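Local coordinates for protein Non-ribosomal peptide synthetase (PDB 6VTJ) that probably carries a peptide intermediate on a phosphopantetheine-bearing thiolation domain and releases it reductively through an NAD(P)H-dependent reductase domain, at residues I97-L110 with C294-T308. Residues are numbered along the deposited sequence; the frame is centred on the assembly and turned at random.
Sequences IIKNYNYGEINELL and CSKFLAERAVLQAAT
Across the outer side of a Rossmann-fold helix of the reductase domain, 294-308, runs a helix-loop-helix formed by 97-110, and R301 joins it to that helix. Its guanidinium binds a backbone carbonyl in the last turn of the first short helix: NH1 donates to I97 O at 2.9 Å in a nearly straight bond, while NH2 reaches the same oxygen only weakly. NH1 also donates to Y103 OH, 2.9 Å away; that hydroxyl in turn donates a hydrogen bond to I98 O, on a lone pair in the carbonyl plane, so the tyrosine relays the grip to a second carbonyl of the helix end. Y101 lies flat on the arginine, ring and guanidinium planes 9° apart, in an off-centre cation-pi stack. R301 runs extended to CD, which lies over the middle of that ring, 3.6 Å from its centroid, a CH-pi contact; the bend at chi3 (76°) then turns the guanidinium along the ring face. L298 CD2 lies over the opposite face of the guanidinium, toward the rim; the stack on Y101 and the bonds close to its plane keep the group in this orientation. Beyond the stack, Y101 OH donates to Q305 OE1 at the ring edge. On the first helix, I98 packs its CG1 against F297 and its CD1 against C294 SG.

Past the loop, where N102 OD1 closes an Asx turn on G104 N, helix 104-110 crosses 294-308 at 81°, the axes 9.3 Å apart. I106 is the knob here, set in a hole made by R301, L304, Q305 and T308. K296, A299 and V303 pack on strand 252-258, and L304 and A307 also reach strand 313-322. At the far end L109 drops a single methyl into the contact, CD1 lying 3.6 Å from A307 CB.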
loop_
_atom_site.group_PDB
_atom_site.type_symbol
_atom_site.label_atom_id
_atom_site.label_comp_id
_atom_site.label_asym_id
_atom_site.label_seq_id
_atom_site.Cartn_x
_atom_site.Cartn_y
_atom_site.Cartn_z
ATOM N N ILE A 97 -12.475 -12.648 13.235
ATOM C CA ILE A 97 -13.179 -11.455 12.775
ATOM C C ILE A 97 -13.535 -11.584 11.294
ATOM O O ILE A 97 -14.648 -11.245 10.878
ATOM C CB ILE A 97 -12.336 -10.196 13.071
ATOM C CG1 ILE A 97 -12.248 -9.994 14.582
ATOM C CG2 ILE A 97 -12.958 -8.968 12.459
ATOM C CD1 ILE A 97 -11.213 -8.983 14.995
ATOM N N ILE A 98 -12.622 -12.136 10.491
ATOM C CA ILE A 98 -12.852 -12.244 9.056
ATOM C C ILE A 98 -13.969 -13.239 8.766
ATOM O O ILE A 98 -14.900 -12.951 8.000
ATOM C CB ILE A 98 -11.547 -12.635 8.344
ATOM C CG1 ILE A 98 -10.639 -11.413 8.201
ATOM C CG2 ILE A 98 -11.834 -13.249 6.988
ATOM C CD1 ILE A 98 -9.175 -11.779 8.147
ATOM N N LYS A 99 -13.907 -14.420 9.392
ATOM C CA LYS A 99 -14.833 -15.500 9.067
ATOM C C LYS A 99 -16.175 -15.392 9.786
ATOM O O LYS A 99 -17.151 -15.997 9.330
ATOM C CB LYS A 99 -14.188 -16.852 9.378
ATOM C CG LYS A 99 -13.024 -17.198 8.467
ATOM C CD LYS A 99 -12.303 -18.432 8.970
ATOM C CE LYS A 99 -11.216 -18.886 8.006
ATOM N NZ LYS A 99 -10.168 -19.701 8.703
ATOM N N ASN A 100 -16.260 -14.640 10.884
ATOM C CA ASN A 100 -17.503 -14.557 11.655
ATOM C C ASN A 100 -18.348 -13.419 11.091
ATOM O O ASN A 100 -18.481 -12.341 11.673
ATOM C CB ASN A 100 -17.217 -14.357 13.137
ATOM C CG ASN A 100 -18.478 -14.144 13.940
ATOM O OD1 ASN A 100 -19.445 -14.908 13.812
ATOM N ND2 ASN A 100 -18.494 -13.089 14.759
ATOM N N TYR A 101 -18.945 -13.679 9.934
ATOM C CA TYR A 101 -19.609 -12.623 9.188
ATOM C C TYR A 101 -20.472 -13.266 8.124
ATOM O O TYR A 101 -20.098 -14.290 7.542
ATOM C CB TYR A 101 -18.587 -11.668 8.546
ATOM C CG TYR A 101 -19.141 -10.300 8.182
ATOM C CD1 TYR A 101 -19.126 -9.254 9.099
ATOM C CD2 TYR A 101 -19.652 -10.053 6.924
ATOM C CE1 TYR A 101 -19.616 -8.003 8.769
ATOM C CE2 TYR A 101 -20.155 -8.802 6.582
ATOM C CZ TYR A 101 -20.135 -7.784 7.509
ATOM O OH TYR A 101 -20.631 -6.547 7.179
ATOM N N ASN A 102 -21.629 -12.666 7.892
ATOM C CA ASN A 102 -22.533 -13.066 6.826
ATOM C C ASN A 102 -22.321 -12.111 5.652
ATOM O O ASN A 102 -22.732 -10.951 5.708
ATOM C CB ASN A 102 -23.977 -13.040 7.326
ATOM C CG ASN A 102 -24.927 -13.757 6.391
ATOM O OD1 ASN A 102 -24.768 -13.704 5.165
ATOM N ND2 ASN A 102 -25.934 -14.421 6.958
ATOM N N TYR A 103 -21.683 -12.593 4.591
ATOM C CA TYR A 103 -21.379 -11.757 3.433
ATOM C C TYR A 103 -22.505 -11.713 2.400
ATOM O O TYR A 103 -22.276 -11.252 1.284
ATOM C CB TYR A 103 -20.083 -12.233 2.768
ATOM C CG TYR A 103 -18.849 -12.002 3.620
ATOM C CD1 TYR A 103 -18.158 -10.792 3.566
ATOM C CD2 TYR A 103 -18.377 -12.984 4.480
ATOM C CE1 TYR A 103 -17.028 -10.571 4.343
ATOM C CE2 TYR A 103 -17.242 -12.765 5.277
ATOM C CZ TYR A 103 -16.576 -11.555 5.196
ATOM O OH TYR A 103 -15.462 -11.328 5.974
ATOM N N GLY A 104 -23.712 -12.167 2.742
ATOM C CA GLY A 104 -24.767 -12.244 1.743
ATOM C C GLY A 104 -25.157 -10.893 1.175
ATOM O O GLY A 104 -25.207 -10.710 -0.047
ATOM N N GLU A 105 -25.436 -9.923 2.054
ATOM C CA GLU A 105 -25.930 -8.624 1.600
ATOM C C GLU A 105 -24.871 -7.852 0.813
ATOM O O GLU A 105 -25.175 -7.209 -0.211
ATOM C CB GLU A 105 -26.395 -7.806 2.802
ATOM C CG GLU A 105 -27.726 -8.250 3.377
ATOM C CD GLU A 105 -28.330 -7.203 4.293
ATOM O OE1 GLU A 105 -28.178 -7.328 5.531
ATOM O OE2 GLU A 105 -28.952 -6.249 3.770
ATOM N N ILE A 106 -23.630 -7.879 1.292
ATOM C CA ILE A 106 -22.532 -7.271 0.548
ATOM C C ILE A 106 -22.431 -7.883 -0.847
ATOM O O ILE A 106 -22.310 -7.164 -1.840
ATOM C CB ILE A 106 -21.218 -7.418 1.336
ATOM C CG1 ILE A 106 -21.159 -6.380 2.446
ATOM C CG2 ILE A 106 -20.028 -7.313 0.414
ATOM C CD1 ILE A 106 -19.919 -6.456 3.279
ATOM N N ASN A 107 -22.480 -9.220 -0.937
ATOM C CA ASN A 107 -22.337 -9.898 -2.225
ATOM C C ASN A 107 -23.475 -9.533 -3.174
ATOM O O ASN A 107 -23.269 -9.377 -4.392
ATOM C CB ASN A 107 -22.270 -11.413 -2.012
ATOM C CG ASN A 107 -20.908 -11.868 -1.524
ATOM O OD1 ASN A 107 -19.921 -11.165 -1.734
ATOM N ND2 ASN A 107 -20.837 -13.046 -0.881
ATOM N N GLU A 108 -24.684 -9.379 -2.628
ATOM C CA GLU A 108 -25.809 -8.926 -3.437
ATOM C C GLU A 108 -25.552 -7.532 -4.000
ATOM O O GLU A 108 -25.857 -7.259 -5.170
ATOM C CB GLU A 108 -27.095 -8.947 -2.608
ATOM C CG GLU A 108 -27.947 -10.193 -2.824
ATOM N N LEU A 109 -25.007 -6.630 -3.182
ATOM C CA LEU A 109 -24.679 -5.303 -3.696
ATOM C C LEU A 109 -23.599 -5.393 -4.766
ATOM O O LEU A 109 -23.687 -4.743 -5.814
ATOM C CB LEU A 109 -24.208 -4.388 -2.566
ATOM C CG LEU A 109 -25.193 -3.624 -1.691
ATOM C CD1 LEU A 109 -24.455 -2.490 -0.995
ATOM C CD2 LEU A 109 -26.381 -3.102 -2.488
ATOM N N LEU A 110 -22.569 -6.199 -4.508
ATOM C CA LEU A 110 -21.485 -6.375 -5.465
ATOM C C LEU A 110 -22.021 -6.827 -6.819
ATOM O O LEU A 110 -21.510 -6.406 -7.866
ATOM C CB LEU A 110 -20.456 -7.372 -4.913
ATOM C CG LEU A 110 -19.626 -6.827 -3.747
ATOM C CD1 LEU A 110 -18.624 -7.844 -3.173
ATOM C CD2 LEU A 110 -18.919 -5.530 -4.160
ATOM N N CYS A 294 -4.874 -7.320 5.483
ATOM C CA CYS A 294 -6.001 -7.619 6.357
ATOM C C CYS A 294 -6.732 -6.353 6.776
ATOM O O CYS A 294 -7.968 -6.302 6.739
ATOM C CB CYS A 294 -5.529 -8.408 7.585
ATOM S SG CYS A 294 -6.839 -8.714 8.776
ATOM N N SER A 295 -5.994 -5.334 7.229
ATOM C CA SER A 295 -6.639 -4.081 7.621
ATOM C C SER A 295 -7.393 -3.445 6.449
ATOM O O SER A 295 -8.499 -2.917 6.628
ATOM C CB SER A 295 -5.613 -3.098 8.204
ATOM O OG SER A 295 -4.643 -2.658 7.245
ATOM N N LYS A 296 -6.815 -3.472 5.244
ATOM C CA LYS A 296 -7.539 -2.885 4.116
ATOM C C LYS A 296 -8.806 -3.687 3.804
ATOM O O LYS A 296 -9.855 -3.113 3.472
ATOM C CB LYS A 296 -6.628 -2.803 2.894
ATOM C CG LYS A 296 -5.424 -1.883 3.058
ATOM C CD LYS A 296 -5.822 -0.450 3.386
ATOM C CE LYS A 296 -6.473 0.243 2.206
ATOM N NZ LYS A 296 -6.554 1.695 2.464
ATOM N N PHE A 297 -8.727 -5.018 3.909
ATOM C CA PHE A 297 -9.904 -5.845 3.688
ATOM C C PHE A 297 -11.004 -5.518 4.692
ATOM O O PHE A 297 -12.187 -5.420 4.325
ATOM C CB PHE A 297 -9.525 -7.328 3.772
ATOM C CG PHE A 297 -10.714 -8.250 3.841
ATOM C CD1 PHE A 297 -11.272 -8.610 5.076
ATOM C CD2 PHE A 297 -11.281 -8.754 2.679
ATOM C CE1 PHE A 297 -12.383 -9.444 5.145
ATOM C CE2 PHE A 297 -12.389 -9.602 2.740
ATOM C CZ PHE A 297 -12.940 -9.949 3.985
ATOM N N LEU A 298 -10.638 -5.377 5.971
ATOM C CA LEU A 298 -11.633 -5.057 6.997
ATOM C C LEU A 298 -12.244 -3.687 6.742
ATOM O O LEU A 298 -13.447 -3.475 6.953
ATOM C CB LEU A 298 -10.989 -5.119 8.390
ATOM C CG LEU A 298 -10.539 -6.511 8.872
ATOM C CD1 LEU A 298 -9.778 -6.435 10.203
ATOM C CD2 LEU A 298 -11.741 -7.460 8.986
ATOM N N ALA A 299 -11.436 -2.745 6.259
ATOM C CA ALA A 299 -11.983 -1.450 5.885
ATOM C C ALA A 299 -12.987 -1.568 4.734
ATOM O O ALA A 299 -14.064 -0.957 4.775
ATOM C CB ALA A 299 -10.838 -0.513 5.532
ATOM N N GLU A 300 -12.655 -2.353 3.704
ATOM C CA GLU A 300 -13.574 -2.549 2.586
ATOM C C GLU A 300 -14.893 -3.117 3.075
ATOM O O GLU A 300 -15.968 -2.682 2.649
ATOM C CB GLU A 300 -12.956 -3.479 1.534
ATOM C CG GLU A 300 -11.948 -2.801 0.585
ATOM C CD GLU A 300 -11.647 -3.607 -0.679
ATOM O OE1 GLU A 300 -12.448 -4.493 -1.038
ATOM O OE2 GLU A 300 -10.614 -3.337 -1.335
ATOM N N ARG A 301 -14.824 -4.122 3.946
ATOM C CA ARG A 301 -16.048 -4.727 4.469
ATOM C C ARG A 301 -16.873 -3.725 5.268
ATOM O O ARG A 301 -18.103 -3.720 5.177
ATOM C CB ARG A 301 -15.711 -5.937 5.330
ATOM C CG ARG A 301 -16.918 -6.773 5.721
ATOM C CD ARG A 301 -16.466 -8.001 6.497
ATOM N NE ARG A 301 -16.094 -7.659 7.862
ATOM C CZ ARG A 301 -15.711 -8.540 8.781
ATOM N NH1 ARG A 301 -15.624 -9.834 8.486
ATOM N NH2 ARG A 301 -15.406 -8.117 10.001
ATOM N N ALA A 302 -16.223 -2.861 6.055
ATOM C CA ALA A 302 -16.979 -1.822 6.757
ATOM C C ALA A 302 -17.671 -0.875 5.777
ATOM O O ALA A 302 -18.837 -0.470 5.986
ATOM C CB ALA A 302 -16.057 -1.047 7.693
ATOM N N VAL A 303 -16.968 -0.505 4.703
ATOM C CA VAL A 303 -17.530 0.437 3.742
ATOM C C VAL A 303 -18.758 -0.173 3.072
ATOM O O VAL A 303 -19.828 0.450 2.994
ATOM C CB VAL A 303 -16.460 0.848 2.715
ATOM C CG1 VAL A 303 -17.103 1.608 1.568
ATOM C CG2 VAL A 303 -15.353 1.676 3.373
ATOM N N LEU A 304 -18.634 -1.426 2.617
ATOM C CA LEU A 304 -19.759 -2.086 1.952
ATOM C C LEU A 304 -20.912 -2.387 2.924
ATOM O O LEU A 304 -22.086 -2.339 2.526
ATOM C CB LEU A 304 -19.272 -3.362 1.262
ATOM C CG LEU A 304 -18.383 -3.133 0.027
ATOM C CD1 LEU A 304 -17.662 -4.403 -0.443
ATOM C CD2 LEU A 304 -19.215 -2.559 -1.112
ATOM N N GLN A 305 -20.610 -2.701 4.190
ATOM C CA GLN A 305 -21.657 -2.816 5.201
ATOM C C GLN A 305 -22.490 -1.536 5.295
ATOM O O GLN A 305 -23.734 -1.571 5.221
ATOM C CB GLN A 305 -21.012 -3.140 6.544
ATOM C CG GLN A 305 -21.992 -3.414 7.673
ATOM C CD GLN A 305 -21.264 -3.764 8.953
ATOM O OE1 GLN A 305 -20.502 -4.732 9.000
ATOM N NE2 GLN A 305 -21.466 -2.958 9.991
ATOM N N ALA A 306 -21.815 -0.391 5.482
ATOM C CA ALA A 306 -22.533 0.886 5.515
ATOM C C ALA A 306 -23.358 1.087 4.250
ATOM O O ALA A 306 -24.445 1.681 4.295
ATOM C CB ALA A 306 -21.564 2.053 5.681
ATOM N N ALA A 307 -22.843 0.615 3.107
ATOM C CA ALA A 307 -23.627 0.684 1.876
ATOM C C ALA A 307 -24.891 -0.158 1.970
ATOM O O ALA A 307 -25.943 0.244 1.467
ATOM C CB ALA A 307 -22.791 0.235 0.680
ATOM N N THR A 308 -24.806 -1.340 2.595
ATOM C CA THR A 308 -26.009 -2.158 2.766
ATOM C C THR A 308 -27.012 -1.463 3.655
ATOM O O THR A 308 -28.190 -1.819 3.637
ATOM C CB THR A 308 -25.729 -3.541 3.368
ATOM O OG1 THR A 308 -25.397 -3.414 4.761
ATOM C CG2 THR A 308 -24.618 -4.254 2.637
#